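Local structure of protein (GYP1P) (Saccharomyces cerevisiae, 1FKM) at residues L336-D341 and K361-T366. The protein stimulates GTP hydrolysis by Ypt/Rab GTPases such as YPT1 and YPT7, supplying an arginine and a glutamine finger in trans, and so restrains them at Golgi and vacuole. Sequence-based numbering, arbitrary orientation.
Sequences LIKWSD and KDWTET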
ATOM      1  N   LEU A 336      -3.572  16.608   6.970  1.00 21.68           N
ATOM      2  CA  LEU A 336      -2.933  17.910   7.116  1.00 22.79           C
ATOM      3  C   LEU A 336      -3.752  18.859   7.981  1.00 24.89           C
ATOM      4  O   LEU A 336      -3.224  19.466   8.910  1.00 25.21           O
ATOM      5  CB  LEU A 336      -2.718  18.554   5.744  1.00 23.89           C
ATOM      6  CG  LEU A 336      -2.074  19.949   5.742  1.00 23.61           C
ATOM      7  CD1 LEU A 336      -0.674  19.883   6.367  1.00 21.69           C
ATOM      8  CD2 LEU A 336      -1.994  20.464   4.317  1.00 23.16           C
ATOM      9  N   ILE A 337      -5.038  18.991   7.662  1.00 25.05           N
ATOM     10  CA  ILE A 337      -5.918  19.895   8.394  1.00 27.54           C
ATOM     11  C   ILE A 337      -5.965  19.587   9.886  1.00 27.95           C
ATOM     12  O   ILE A 337      -6.212  20.474  10.703  1.00 27.54           O
ATOM     13  CB  ILE A 337      -7.355  19.866   7.811  1.00 41.28           C
ATOM     14  CG1 ILE A 337      -7.332  20.337   6.354  1.00 43.79           C
ATOM     15  CG2 ILE A 337      -8.280  20.761   8.627  1.00 43.15           C
ATOM     16  CD1 ILE A 337      -6.737  21.710   6.149  1.00 43.85           C
ATOM     17  N   LYS A 338      -5.720  18.333  10.246  1.00 28.58           N
ATOM     18  CA  LYS A 338      -5.734  17.951  11.649  1.00 32.02           C
ATOM     19  C   LYS A 338      -4.668  18.729  12.421  1.00 31.98           C
ATOM     20  O   LYS A 338      -4.841  19.028  13.605  1.00 31.73           O
ATOM     21  CB  LYS A 338      -5.480  16.449  11.793  1.00 42.15           C
ATOM     22  CG  LYS A 338      -5.448  15.966  13.234  1.00 47.91           C
ATOM     23  CD  LYS A 338      -5.268  14.460  13.311  1.00 52.57           C
ATOM     24  CE  LYS A 338      -5.181  13.987  14.759  1.00 57.14           C
ATOM     25  NZ  LYS A 338      -6.403  14.337  15.536  1.00 59.50           N
ATOM     26  N   TRP A 339      -3.571  19.059  11.742  1.00 28.66           N
ATOM     27  CA  TRP A 339      -2.469  19.791  12.362  1.00 29.10           C
ATOM     28  C   TRP A 339      -2.555  21.299  12.113  1.00 29.06           C
ATOM     29  O   TRP A 339      -1.681  22.053  12.538  1.00 27.60           O
ATOM     30  CB  TRP A 339      -1.133  19.280  11.820  1.00 33.37           C
ATOM     31  CG  TRP A 339      -1.017  17.782  11.775  1.00 35.64           C
ATOM     32  CD1 TRP A 339      -0.852  17.006  10.663  1.00 36.04           C
ATOM     33  CD2 TRP A 339      -1.065  16.882  12.888  1.00 35.29           C
ATOM     34  NE1 TRP A 339      -0.796  15.678  11.012  1.00 34.67           N
ATOM     35  CE2 TRP A 339      -0.924  15.573  12.371  1.00 36.62           C
ATOM     36  CE3 TRP A 339      -1.211  17.054  14.271  1.00 36.41           C
ATOM     37  CZ2 TRP A 339      -0.927  14.442  13.189  1.00 35.51           C
ATOM     38  CZ3 TRP A 339      -1.213  15.930  15.085  1.00 37.24           C
ATOM     39  CH2 TRP A 339      -1.071  14.639  14.539  1.00 37.93           C
ATOM     40  N   SER A 340      -3.611  21.733  11.435  1.00 27.69           N
ATOM     41  CA  SER A 340      -3.792  23.144  11.095  1.00 30.37           C
ATOM     42  C   SER A 340      -3.440  24.164  12.187  1.00 31.49           C
ATOM     43  O   SER A 340      -2.615  25.049  11.967  1.00 29.61           O
ATOM     44  CB  SER A 340      -5.227  23.386  10.620  1.00 31.78           C
ATOM     45  OG  SER A 340      -5.364  24.694  10.090  1.00 35.91           O
ATOM     46  N   ASP A 341      -4.067  24.052  13.354  1.00 35.56           N
ATOM     47  CA  ASP A 341      -3.794  24.995  14.439  1.00 37.48           C
ATOM     48  C   ASP A 341      -2.314  25.021  14.816  1.00 36.48           C
ATOM     49  O   ASP A 341      -1.730  26.091  15.006  1.00 36.22           O
ATOM     50  CB  ASP A 341      -4.639  24.651  15.669  1.00 54.06           C
ATOM     51  CG  ASP A 341      -6.127  24.727  15.390  1.00 58.10           C
ATOM     52  OD1 ASP A 341      -6.582  25.767  14.871  1.00 59.74           O
ATOM     53  OD2 ASP A 341      -6.844  23.749  15.693  1.00 62.17           O
ATOM     54  N   LYS A 361       3.018   8.086  15.930  1.00 26.06           N
ATOM     55  CA  LYS A 361       3.590   6.890  16.535  1.00 30.35           C
ATOM     56  C   LYS A 361       2.611   6.089  17.389  1.00 29.64           C
ATOM     57  O   LYS A 361       2.584   4.857  17.323  1.00 27.79           O
ATOM     58  CB  LYS A 361       4.804   7.282  17.378  1.00 52.71           C
ATOM     59  CG  LYS A 361       5.580   6.114  17.953  1.00 58.80           C
ATOM     60  CD  LYS A 361       6.892   6.577  18.578  1.00 65.48           C
ATOM     61  CE  LYS A 361       7.879   7.086  17.525  1.00 69.65           C
ATOM     62  NZ  LYS A 361       7.409   8.300  16.796  1.00 70.12           N
ATOM     63  N   ASP A 362       1.801   6.785  18.178  1.00 28.49           N
ATOM     64  CA  ASP A 362       0.850   6.115  19.053  1.00 29.37           C
ATOM     65  C   ASP A 362      -0.591   6.123  18.567  1.00 28.86           C
ATOM     66  O   ASP A 362      -1.509   5.903  19.353  1.00 26.86           O
ATOM     67  CB  ASP A 362       0.919   6.718  20.459  1.00 42.46           C
ATOM     68  CG  ASP A 362       2.279   6.533  21.105  1.00 45.30           C
ATOM     69  OD1 ASP A 362       2.769   5.384  21.142  1.00 48.24           O
ATOM     70  OD2 ASP A 362       2.858   7.531  21.581  1.00 48.03           O
ATOM     71  N   TRP A 363      -0.801   6.376  17.278  1.00 27.61           N
ATOM     72  CA  TRP A 363      -2.157   6.383  16.743  1.00 27.45           C
ATOM     73  C   TRP A 363      -2.793   5.010  16.916  1.00 28.62           C
ATOM     74  O   TRP A 363      -2.129   3.980  16.769  1.00 27.03           O
ATOM     75  CB  TRP A 363      -2.153   6.767  15.259  1.00 27.21           C
ATOM     76  CG  TRP A 363      -2.335   8.237  15.007  1.00 26.38           C
ATOM     77  CD1 TRP A 363      -1.865   9.265  15.771  1.00 26.17           C
ATOM     78  CD2 TRP A 363      -3.008   8.838  13.895  1.00 26.02           C
ATOM     79  NE1 TRP A 363      -2.202  10.470  15.204  1.00 27.02           N
ATOM     80  CE2 TRP A 363      -2.904  10.238  14.050  1.00 26.58           C
ATOM     81  CE3 TRP A 363      -3.690   8.328  12.779  1.00 26.10           C
ATOM     82  CZ2 TRP A 363      -3.454  11.139  13.133  1.00 25.77           C
ATOM     83  CZ3 TRP A 363      -4.239   9.224  11.865  1.00 26.23           C
ATOM     84  CH2 TRP A 363      -4.116  10.617  12.050  1.00 27.43           C
ATOM     85  N   THR A 364      -4.081   5.007  17.241  1.00 30.55           N
ATOM     86  CA  THR A 364      -4.821   3.767  17.433  1.00 32.53           C
ATOM     87  C   THR A 364      -5.858   3.587  16.334  1.00 32.72           C
ATOM     88  O   THR A 364      -5.963   4.404  15.416  1.00 30.07           O
ATOM     89  CB  THR A 364      -5.564   3.759  18.781  1.00 37.30           C
ATOM     90  OG1 THR A 364      -6.480   4.859  18.821  1.00 36.77           O
ATOM     91  CG2 THR A 364      -4.585   3.872  19.935  1.00 38.81           C
ATOM     92  N   GLU A 365      -6.625   2.508  16.447  1.00 33.39           N
ATOM     93  CA  GLU A 365      -7.684   2.195  15.499  1.00 34.51           C
ATOM     94  C   GLU A 365      -8.660   3.362  15.430  1.00 34.50           C
ATOM     95  O   GLU A 365      -9.160   3.709  14.356  1.00 33.66           O
ATOM     96  CB  GLU A 365      -8.416   0.927  15.951  1.00 45.02           C
ATOM     97  CG  GLU A 365      -9.743   0.658  15.255  1.00 49.26           C
ATOM     98  CD  GLU A 365      -9.602   0.482  13.759  1.00 52.14           C
ATOM     99  OE1 GLU A 365      -8.704  -0.272  13.330  1.00 54.01           O
ATOM    100  OE2 GLU A 365     -10.396   1.090  13.009  1.00 54.88           O
ATOM    101  N   THR A 366      -8.922   3.972  16.582  1.00 31.63           N
ATOM    102  CA  THR A 366      -9.848   5.097  16.658  1.00 32.00           C
ATOM    103  C   THR A 366      -9.362   6.299  15.855  1.00 30.58           C
ATOM    104  O   THR A 366     -10.137   6.944  15.145  1.00 30.27           O
ATOM    105  CB  THR A 366     -10.058   5.538  18.119  1.00 42.14           C
ATOM    106  OG1 THR A 366     -10.423   4.402  18.913  1.00 45.68           O
ATOM    107  CG2 THR A 366     -11.159   6.579  18.205  1.00 40.50           C
TER
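Trp339 N-H is hydrogen-bonded to Leu336 O, N to O 2.9 Å, and Ser340 N follows with Ile337 O; both links reach three residues back, so the backbone turns tightly where Lys338 and Trp339 send their side chains out to meet Trp363. Evidence that this meeting depends on long side chains comes from the backbones: the nearest CA atoms, those of Lys338 and Trp363, are 13.1 Å apart. Lys338 spans its part of the gap fully extended through three torsions, bending at the last (chi4 59°). Its methylenes do the touching, with CE 3.7 Å and CD 3.8 Å from Trp363 CZ2, whereas Lys338 NZ stays 5.0 Å from that same Trp363 atom. The lysine's methylenes, not its ammonium group, therefore meet the CZ2 corner of the indole, obliquely. Lys338 CD also lies 4.3 Å above the plane of Trp339, displaced toward that ring's rim. From the other segment, Trp363 CZ2 approaches Trp339 CZ2 to 4.2 Å; the two side chains reach in from their separate backbones and pass at their benzene-ring corners. Their planes differ by roughly 37° and the encounter is oblique, which rules out a parallel stack. The two segments bury 110 Å² between them, and Trp363 accounts for the largest share.

Further aromatics extend the cluster: Phe335 and Phe354 meet Trp339 edge-to-face, and Phe245 meets the Trp363 ring with planes at about 50°; Leu371 of helix 365-382 also touches Trp363. Thr364 is the N-cap of that helix, its backbone N-H hydrogen-bonded to Asp367 OD2. Away from the arginine and glutamine fingers, this is loop-to-turn side-chain packing: the indole from the lead-in to the last helix lies against the Lys338–Trp339 link between helices 324-338 and 340-343, in the all-helical Ypt/Rab-GAP (TBC) domain.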